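Mandalate racemase/muconate lactonizing enzyme (Unidentified, PDB 4E4U) is a putative member of the mandelate racemase/muconate lactonizing enzyme family, whose enzymes abstract a proton alpha to a carboxylate; its own substrate is not established. Local coordinates at residues 123-128 with 328-333; 168-173 with 393-398. All coordinates share one frame; numbering follows the deposited sequence.

Contact 1: residues 123-128 with 328-333; sequences ERLRSY and PNFLIQ
S127 and Q333 form a parallel beta bridge, where strand 125-130 meets the start of strand 333-335. Two backbone hydrogen bonds hold it: Q333 N gives to R126 O at 2.9 Å, and Y128 N gives to Q333 O at 3.2 Å. Strands 125-130 and 333-335 lie next to each other in the barrel sheet of the enolase-type C-terminal domain, so the pair joins an early barrel strand to a late one.

Before the bridge, 328-333 is irregular. The F330 ring meets L125, and the two side chains cross at about a right angle. L125 CD2 makes an off-centre CH-pi contact, 4.2 Å from the centroid of the F330 ring. The F330 CZ corner lies 3.6 Å from R126 O, which sits at the ring edge.

I332 packs against both R126 and Y128. I332 CG1 is anti to the backbone N (chi1 -161°) and lies near R126 O. I332 CD1, extended from it (chi2 167°), lies over one face of the R126 guanidinium, 3.6 Å from R126 NE. On the other branch, I332 CG2 touches Y128 CD2 at 3.8 Å, and these side chains also cross at about a right angle. The R126 chain is extended from CG to NE. A water in the plane of the guanidinium accepts from R126 NH1 and donates to L331 O.

The other guanidinium nitrogens are also engaged: NH2 forms a salt bridge with D203, and NE bonds T161 OG1. These bonds fix the rotation of the buried group and should favour its charged form, while I332 gives one face an apolar cover.

Contact 2: residues 168-173 with 393-398; sequences AGPYTA and HPVDVK
The CA atoms of T172 and P394 are the nearest CA pair across two irregular segments, 6.1 Å apart. P170 and V395 also lie opposite each other, with P170 CA 6.9 Å from V395 CA. No direct hydrogen bond crosses between the segments.

V395 CG2 does most of the touching. It meets T172 CG2 at 3.7 Å and P170 CB at 3.9 Å. In both pairs the side chains cross at about a right angle. V395 CG1 is anti to the backbone N (chi1 162°), leaving CG2 beside that N. V395 is modelled in two conformers; these contacts hold for one of them and are to that extent doubtful.

T172 CG2 also approaches H393 O, at 3.2 Å. A water binds T172 OG1 at 2.7 Å and accepts from V395 N at 3.0 Å. T172 OG1 is bonded to Y174 N as well, so the hydroxyl links its own loop to the water bridge.

Segment 168-173 belongs to the loop between strand 162-165 and helix 181-198, a beta-alpha connection of the barrel domain. Segment 393-398 is part of the C-terminal tail beyond helix 372-377. Between these segments the tail meets the barrel loop through apolar contacts and one water. Just before 393-398, backbone hydrogen bonds of Y171 and A173 with G391 tie the tail to the loop. Farther along, D396 OD1 accepts from K398 N at 2.9 Å through its anti lone pair, forming an Asx turn.

D396 OD2 makes a salt bridge with R124 of a neighbouring subunit. From the other segment, T172 O bonds Q84 of a different neighbouring subunit.

Contacts 1 and 2 lie on opposite sides of the chain's centre. Their centres are about 33 Å apart, and their nearest atoms are about 14 Å apart. Along the chain the segments alternate: 123-128, 168-173, 328-333, then 393-398. The barrel sheet connects the two regions. Strand 125-130 pairs with strand 333-335 and also with strand 162-165, which leads into the loop holding 168-173. Contact 1 is buried; contact 2 is at the surface. In the eight-chain assembly, V397 in the tail of one copy packs on R126 of another, so contact 2 of one subunit adjoins contact 1 of the next. The tail therefore takes part in both the fold and the assembly.

Contact 1: residues 123-128 with 328-333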
loop_
_atom_site.group_PDB
_atom_site.type_symbol
_atom_site.label_atom_id
_atom_site.label_comp_id
_atom_site.label_asym_id
_atom_site.label_seq_id
_atom_site.Cartn_x
_atom_site.Cartn_y
_atom_site.Cartn_z
ATOM N N GLU A 123 -14.066 -33.258 21.951
ATOM C CA GLU A 123 -14.206 -34.621 22.432
ATOM C C GLU A 123 -13.633 -35.612 21.423
ATOM O O GLU A 123 -13.135 -36.678 21.797
ATOM C CB GLU A 123 -15.668 -34.937 22.735
ATOM C CG GLU A 123 -16.262 -34.078 23.849
ATOM C CD GLU A 123 -15.564 -34.267 25.193
ATOM O OE1 GLU A 123 -14.919 -35.315 25.404
ATOM O OE2 GLU A 123 -15.668 -33.359 26.045
ATOM N N ARG A 124 -13.706 -35.262 20.144
ATOM C CA ARG A 124 -13.090 -36.064 19.093
ATOM C C ARG A 124 -12.649 -35.149 17.961
ATOM O O ARG A 124 -13.132 -34.021 17.841
ATOM C CB ARG A 124 -14.051 -37.120 18.570
ATOM C CG ARG A 124 -15.272 -36.544 17.914
ATOM C CD ARG A 124 -16.328 -37.607 17.683
ATOM N NE ARG A 124 -17.586 -36.995 17.276
ATOM C CZ ARG A 124 -18.572 -37.644 16.669
ATOM N NH1 ARG A 124 -18.444 -38.935 16.388
ATOM N NH2 ARG A 124 -19.682 -36.999 16.339
ATOM N N LEU A 125 -11.747 -35.645 17.121
ATOM C CA LEU A 125 -11.098 -34.814 16.119
ATOM C C LEU A 125 -11.422 -35.287 14.714
ATOM O O LEU A 125 -11.096 -36.414 14.336
ATOM C CB LEU A 125 -9.585 -34.848 16.313
ATOM C CG LEU A 125 -9.067 -34.395 17.674
ATOM C CD1 LEU A 125 -7.572 -34.653 17.774
ATOM C CD2 LEU A 125 -9.375 -32.918 17.886
ATOM N N ARG A 126 -12.053 -34.421 13.933
ATOM C CA ARG A 126 -12.301 -34.725 12.533
ATOM C C ARG A 126 -10.977 -35.075 11.856
ATOM O O ARG A 126 -9.963 -34.404 12.065
ATOM C CB ARG A 126 -12.946 -33.522 11.840
ATOM C CG ARG A 126 -13.388 -33.795 10.411
ATOM C CD ARG A 126 -13.818 -32.515 9.718
ATOM N NE ARG A 126 -14.217 -32.772 8.338
ATOM C CZ ARG A 126 -14.438 -31.827 7.431
ATOM N NH1 ARG A 126 -14.302 -30.543 7.753
ATOM N NH2 ARG A 126 -14.793 -32.167 6.195
ATOM N N SER A 127 -10.983 -36.127 11.046
ATOM C CA SER A 127 -9.757 -36.549 10.383
ATOM C C SER A 127 -9.952 -36.792 8.891
ATOM O O SER A 127 -11.079 -36.868 8.402
ATOM C CB SER A 127 -9.182 -37.796 11.050
ATOM O OG SER A 127 -9.952 -38.932 10.727
ATOM N N TYR A 128 -8.844 -36.897 8.170
ATOM C CA TYR A 128 -8.891 -37.268 6.767
ATOM C C TYR A 128 -7.747 -38.207 6.479
ATOM O O TYR A 128 -6.819 -38.322 7.281
ATOM C CB TYR A 128 -8.789 -36.047 5.868
ATOM C CG TYR A 128 -7.426 -35.396 5.762
ATOM C CD1 TYR A 128 -6.509 -35.807 4.797
ATOM C CD2 TYR A 128 -7.088 -34.315 6.562
ATOM C CE1 TYR A 128 -5.274 -35.169 4.652
ATOM C CE2 TYR A 128 -5.857 -33.678 6.432
ATOM C CZ TYR A 128 -4.955 -34.105 5.475
ATOM O OH TYR A 128 -3.740 -33.472 5.328
ATOM N N PRO A 328 -8.911 -23.942 19.425
ATOM C CA PRO A 328 -10.272 -23.532 19.062
ATOM C C PRO A 328 -10.491 -23.389 17.552
ATOM O O PRO A 328 -11.616 -23.543 17.090
ATOM C CB PRO A 328 -10.433 -22.187 19.784
ATOM C CG PRO A 328 -9.034 -21.662 19.923
ATOM C CD PRO A 328 -8.171 -22.879 20.132
ATOM N N ASN A 329 -9.434 -23.099 16.802
ATOM C CA ASN A 329 -9.524 -22.923 15.360
ATOM C C ASN A 329 -8.995 -24.137 14.602
ATOM O O ASN A 329 -8.311 -24.020 13.584
ATOM C CB ASN A 329 -8.806 -21.639 14.922
ATOM C CG ASN A 329 -7.350 -21.575 15.378
ATOM O OD1 ASN A 329 -6.996 -22.077 16.446
ATOM N ND2 ASN A 329 -6.509 -20.909 14.585
ATOM N N PHE A 330 -9.322 -25.310 15.120
ATOM C CA PHE A 330 -8.935 -26.576 14.513
ATOM C C PHE A 330 -9.908 -26.956 13.405
ATOM O O PHE A 330 -11.122 -26.954 13.613
ATOM C CB PHE A 330 -8.924 -27.661 15.589
ATOM C CG PHE A 330 -8.829 -29.062 15.047
ATOM C CD1 PHE A 330 -7.629 -29.553 14.541
ATOM C CD2 PHE A 330 -9.934 -29.899 15.061
ATOM C CE1 PHE A 330 -7.541 -30.856 14.050
ATOM C CE2 PHE A 330 -9.849 -31.196 14.578
ATOM C CZ PHE A 330 -8.658 -31.672 14.073
ATOM N N LEU A 331 -9.377 -27.309 12.237
ATOM C CA LEU A 331 -10.200 -27.765 11.110
ATOM C C LEU A 331 -10.273 -29.284 11.013
ATOM O O LEU A 331 -11.357 -29.866 11.047
ATOM C CB LEU A 331 -9.659 -27.201 9.793
ATOM C CG LEU A 331 -10.290 -27.684 8.482
ATOM C CD1 LEU A 331 -11.791 -27.399 8.450
ATOM C CD2 LEU A 331 -9.605 -27.049 7.276
ATOM N N ILE A 332 -9.119 -29.933 10.887
ATOM C CA ILE A 332 -9.082 -31.369 10.622
ATOM C C ILE A 332 -7.659 -31.869 10.850
ATOM O O ILE A 332 -6.703 -31.098 10.733
ATOM C CB ILE A 332 -9.544 -31.649 9.164
ATOM C CG1 ILE A 332 -9.968 -33.105 8.955
ATOM C CG2 ILE A 332 -8.492 -31.181 8.150
ATOM C CD1 ILE A 332 -10.718 -33.294 7.642
ATOM N N GLN A 333 -7.519 -33.153 11.169
ATOM C CA GLN A 333 -6.215 -33.751 11.437
ATOM C C GLN A 333 -5.903 -34.818 10.409
ATOM O O GLN A 333 -6.691 -35.737 10.199
ATOM C CB GLN A 333 -6.179 -34.361 12.842
ATOM C CG GLN A 333 -4.952 -35.228 13.125
ATOM C CD GLN A 333 -3.654 -34.442 13.171
ATOM O OE1 GLN A 333 -3.533 -33.464 13.911
ATOM N NE2 GLN A 333 -2.672 -34.870 12.384
HETATM O O HOH W 1 -14.053 -29.102 10.437
#

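Contact 2: residues 168-173 with 393-398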
loop_
_atom_site.group_PDB
_atom_site.type_symbol
_atom_site.label_atom_id
_atom_site.label_comp_id
_atom_site.label_asym_id
_atom_site.label_seq_id
_atom_site.Cartn_x
_atom_site.Cartn_y
_atom_site.Cartn_z
ATOM N N ALA A 168 -1.327 -34.375 -9.729
ATOM C CA ALA A 168 -0.655 -33.315 -10.487
ATOM C C ALA A 168 0.762 -33.643 -10.970
ATOM O O ALA A 168 1.484 -32.753 -11.417
ATOM C CB ALA A 168 -0.660 -32.021 -9.701
ATOM N N GLY A 169 1.147 -34.915 -10.919
ATOM C CA GLY A 169 2.414 -35.332 -11.500
ATOM C C GLY A 169 3.603 -35.082 -10.593
ATOM O O GLY A 169 3.448 -34.637 -9.456
ATOM N N PRO A 170 4.813 -35.358 -11.091
ATOM C CA PRO A 170 6.006 -35.278 -10.245
ATOM C C PRO A 170 6.290 -33.878 -9.715
ATOM O O PRO A 170 6.050 -32.862 -10.385
ATOM C CB PRO A 170 7.134 -35.681 -11.200
ATOM C CG PRO A 170 6.463 -36.531 -12.238
ATOM C CD PRO A 170 5.124 -35.873 -12.435
ATOM N N TYR A 171 6.797 -33.841 -8.489
ATOM C CA TYR A 171 7.411 -32.644 -7.946
ATOM C C TYR A 171 8.914 -32.877 -7.985
ATOM O O TYR A 171 9.397 -33.923 -7.553
ATOM C CB TYR A 171 6.921 -32.362 -6.523
ATOM C CG TYR A 171 6.800 -33.572 -5.621
ATOM C CD1 TYR A 171 5.651 -34.353 -5.625
ATOM C CD2 TYR A 171 7.808 -33.900 -4.724
ATOM C CE1 TYR A 171 5.524 -35.442 -4.787
ATOM C CE2 TYR A 171 7.690 -34.987 -3.883
ATOM C CZ TYR A 171 6.543 -35.757 -3.918
ATOM O OH TYR A 171 6.407 -36.844 -3.084
ATOM N N THR A 172 9.654 -31.920 -8.532
ATOM C CA THR A 172 11.061 -32.152 -8.829
ATOM C C THR A 172 11.929 -31.069 -8.229
ATOM O O THR A 172 11.427 -30.056 -7.734
ATOM C CB THR A 172 11.345 -32.180 -10.350
ATOM O OG1 THR A 172 11.502 -30.839 -10.834
ATOM C CG2 THR A 172 10.233 -32.896 -11.116
ATOM N N ALA A 173 13.241 -31.272 -8.310
ATOM C CA ALA A 173 14.215 -30.299 -7.837
ATOM C C ALA A 173 14.113 -28.965 -8.570
ATOM O O ALA A 173 14.641 -27.971 -8.095
ATOM C CB ALA A 173 15.629 -30.857 -7.964
ATOM N N HIS A 393 15.006 -34.949 -12.127
ATOM C CA HIS A 393 15.022 -34.254 -13.411
ATOM C C HIS A 393 13.795 -33.378 -13.606
ATOM O O HIS A 393 12.743 -33.649 -13.031
ATOM C CB HIS A 393 15.112 -35.265 -14.555
ATOM C CG HIS A 393 16.234 -36.244 -14.405
ATOM N ND1 HIS A 393 17.549 -35.907 -14.637
ATOM C CD2 HIS A 393 16.233 -37.547 -14.042
ATOM C CE1 HIS A 393 18.313 -36.967 -14.424
ATOM N NE2 HIS A 393 17.540 -37.973 -14.063
ATOM N N PRO A 394 13.920 -32.320 -14.429
ATOM C CA PRO A 394 12.741 -31.493 -14.696
ATOM C C PRO A 394 11.666 -32.326 -15.378
ATOM O O PRO A 394 11.984 -33.249 -16.133
ATOM C CB PRO A 394 13.265 -30.439 -15.683
ATOM C CG PRO A 394 14.731 -30.413 -15.486
ATOM C CD PRO A 394 15.111 -31.826 -15.140
ATOM N N VAL A 395 10.407 -31.999 -15.113
ATOM C CA VAL A 395 9.280 -32.653 -15.775
ATOM C C VAL A 395 9.286 -32.349 -17.276
ATOM O O VAL A 395 9.519 -31.210 -17.680
ATOM C CB VAL A 395 7.932 -32.205 -15.148
ATOM C CG1 VAL A 395 6.760 -32.507 -16.077
ATOM C CG2 VAL A 395 7.729 -32.868 -13.791
ATOM N N ASP A 396 9.050 -33.366 -18.100
ATOM C CA ASP A 396 8.907 -33.157 -19.533
ATOM C C ASP A 396 7.415 -32.998 -19.796
ATOM O O ASP A 396 6.605 -33.704 -19.197
ATOM C CB ASP A 396 9.467 -34.358 -20.296
ATOM C CG ASP A 396 9.520 -34.134 -21.803
ATOM O OD1 ASP A 396 8.467 -33.860 -22.420
ATOM O OD2 ASP A 396 10.627 -34.240 -22.369
ATOM N N VAL A 397 7.051 -32.071 -20.681
ATOM C CA VAL A 397 5.644 -31.758 -20.930
ATOM C C VAL A 397 4.859 -32.969 -21.452
ATOM O O VAL A 397 3.644 -33.069 -21.252
ATOM C CB VAL A 397 5.488 -30.528 -21.872
ATOM C CG1 VAL A 397 6.003 -30.835 -23.273
ATOM C CG2 VAL A 397 4.040 -30.050 -21.917
ATOM N N LYS A 398 5.558 -33.905 -22.091
ATOM C CA LYS A 398 4.909 -35.092 -22.634
ATOM C C LYS A 398 4.766 -36.223 -21.610
ATOM O O LYS A 398 4.116 -37.232 -21.880
ATOM C CB LYS A 398 5.641 -35.577 -23.892
ATOM C CG LYS A 398 5.620 -34.559 -25.033
ATOM C CD LYS A 398 6.175 -35.111 -26.343
ATOM C CE LYS A 398 6.138 -34.034 -27.419
ATOM N NZ LYS A 398 6.438 -34.483 -28.801
HETATM O O HOH W 2 10.071 -29.890 -12.946
#